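Methylenetetrahydrofolate--tRNA-(uracil-5-)-methyltransferase TrmFO (Thermus thermophilus, PDB 3G5S) catalyses the folate- and FAD-dependent methylation of uridine 54 in tRNA to 5-methyluridine, probably using NADH or NADPH as reductant. Local coordinates at residues E285-I290 with V302-M307. Numbering follows the deposited sequence.
Sequences EQKRLI and VRYGVM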
# COMPACT_ATOMS: atom_id res chain seq x y z
N GLU A 285 14.59 11.86 -6.93
CA GLU A 285 14.24 13.15 -7.52
C GLU A 285 13.08 13.80 -6.79
O GLU A 285 13.07 15.01 -6.58
CB GLU A 285 13.92 13.00 -9.01
CG GLU A 285 15.10 12.55 -9.85
CD GLU A 285 16.18 13.61 -9.97
OE1 GLU A 285 16.85 13.94 -8.97
OE2 GLU A 285 16.37 14.12 -11.10
N GLN A 286 12.09 13.00 -6.40
CA GLN A 286 10.99 13.53 -5.61
C GLN A 286 11.50 14.15 -4.32
O GLN A 286 11.08 15.23 -3.94
CB GLN A 286 9.98 12.43 -5.28
CG GLN A 286 9.20 11.92 -6.48
CD GLN A 286 8.10 10.95 -6.07
OE1 GLN A 286 7.41 11.16 -5.08
NE2 GLN A 286 7.94 9.89 -6.85
N LYS A 287 12.40 13.46 -3.64
CA LYS A 287 12.94 13.99 -2.40
C LYS A 287 13.65 15.33 -2.62
O LYS A 287 13.43 16.29 -1.88
CB LYS A 287 13.88 12.99 -1.74
CG LYS A 287 14.46 13.48 -0.43
CD LYS A 287 15.34 12.42 0.21
CE LYS A 287 15.91 12.90 1.53
NZ LYS A 287 16.75 11.86 2.18
N ARG A 288 14.49 15.39 -3.64
CA ARG A 288 15.22 16.62 -3.94
C ARG A 288 14.26 17.78 -4.22
O ARG A 288 14.46 18.90 -3.74
CB ARG A 288 16.15 16.40 -5.13
CG ARG A 288 17.04 17.58 -5.43
CD ARG A 288 18.12 17.19 -6.42
NE ARG A 288 17.57 16.70 -7.68
CZ ARG A 288 17.23 17.48 -8.71
NH1 ARG A 288 17.40 18.80 -8.63
NH2 ARG A 288 16.73 16.94 -9.81
N LEU A 289 13.23 17.50 -5.00
CA LEU A 289 12.25 18.51 -5.37
C LEU A 289 11.41 18.95 -4.17
O LEU A 289 11.21 20.14 -3.94
CB LEU A 289 11.35 17.99 -6.49
CG LEU A 289 11.86 18.18 -7.92
CD1 LEU A 289 11.45 19.55 -8.44
CD2 LEU A 289 13.38 18.02 -8.01
N ILE A 290 10.93 17.98 -3.40
CA ILE A 290 10.09 18.29 -2.25
C ILE A 290 10.83 19.20 -1.27
O ILE A 290 10.24 20.12 -0.70
CB ILE A 290 9.61 17.00 -1.53
CG1 ILE A 290 8.56 16.28 -2.38
CG2 ILE A 290 9.06 17.33 -0.15
CD1 ILE A 290 8.36 14.84 -2.00
N VAL A 302 7.43 9.57 3.62
CA VAL A 302 7.11 8.21 4.04
C VAL A 302 6.44 7.38 2.94
O VAL A 302 6.44 6.16 3.02
CB VAL A 302 6.26 8.18 5.33
CG1 VAL A 302 7.05 8.75 6.50
CG2 VAL A 302 4.96 8.94 5.14
N ARG A 303 5.88 8.04 1.93
CA ARG A 303 5.30 7.31 0.80
C ARG A 303 5.52 8.16 -0.44
O ARG A 303 5.06 9.29 -0.50
CB ARG A 303 3.81 7.06 1.04
CG ARG A 303 3.16 6.13 0.03
CD ARG A 303 2.68 6.83 -1.26
NE ARG A 303 1.70 5.96 -1.91
CZ ARG A 303 1.96 5.11 -2.89
NH1 ARG A 303 3.16 5.04 -3.46
NH2 ARG A 303 0.97 4.33 -3.34
N TYR A 304 6.27 7.63 -1.40
CA TYR A 304 6.58 8.38 -2.62
C TYR A 304 5.43 8.34 -3.63
O TYR A 304 4.65 7.40 -3.66
CB TYR A 304 7.87 7.87 -3.24
CG TYR A 304 9.10 8.35 -2.52
CD1 TYR A 304 9.65 9.58 -2.82
CD2 TYR A 304 9.70 7.59 -1.52
CE1 TYR A 304 10.76 10.05 -2.17
CE2 TYR A 304 10.83 8.06 -0.86
CZ TYR A 304 11.35 9.29 -1.19
OH TYR A 304 12.46 9.77 -0.55
N GLY A 305 5.33 9.38 -4.45
CA GLY A 305 4.30 9.41 -5.48
C GLY A 305 4.55 8.42 -6.59
O GLY A 305 5.71 8.10 -6.90
N VAL A 306 3.47 7.92 -7.18
CA VAL A 306 3.55 6.99 -8.30
C VAL A 306 2.36 7.19 -9.23
O VAL A 306 1.31 7.69 -8.81
CB VAL A 306 3.57 5.52 -7.85
CG1 VAL A 306 4.80 5.24 -7.01
CG2 VAL A 306 2.28 5.17 -7.11
N MSE A 307 2.53 6.78 -10.48
CA MSE A 307 1.50 6.88 -11.51
C MSE A 307 1.49 5.59 -12.29
O MSE A 307 2.30 5.42 -13.20
CB MSE A 307 1.86 7.96 -12.53
CG MSE A 307 1.82 9.39 -12.06
SE MSE A 307 0.12 10.30 -12.42
CE MSE A 307 -0.26 9.66 -14.21
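A pair of hydrogen bonds between a side-chain amide and a backbone, resembling the pairing a neighbouring strand would make, joins Gln286 of helix 283-290 to Gly305, just past the end of strand 301-303. Gly305 N donates to Gln286 OE1 at 2.8 Å, reaching a lone pair in the plane of the side-chain carbonyl. In return Gln286 NE2 donates a hydrogen bond to Gly305 O at 2.9 Å; the bond is fairly straight at 158°, although the donor is tilted from the plane of that backbone carbonyl. The same NE2 also bonds Leu281 O, so this buried amide has partners for both its ends, which should hold it in one rotation. CG stands anti to the carbonyl carbon, beside the backbone N (chi1 -69°), and with the chain extended beyond it the amide is carried straight out from the helix to the glycine. Tyr304 runs past this side chain in the opposite sense, its ring plane 77° from the amide. Gln286 CB lies in the plane of the ring at its edge, 3.8 Å from Tyr304 CD1, and further along the helix Tyr304 OH touches Lys287 CB at 3.7 Å. A leucine in place of Gln286 would probably keep some packing at the ring edge but leave Gly305 N and O, and Leu281 O, without their amide partner. The tyrosine ring also stacks on Trp283 of the same helix, while Gln286 and Ile290 rest on Pro162. Beyond a classic beta bulge, where Val302 and Arg303 both face Ile163, these two bonds tie the chain leaving strand 301-303, an outermost strand of the antiparallel sheet, paired there with strand 163-165, to helix 283-290, whose Leu289 packs against helix 193-205.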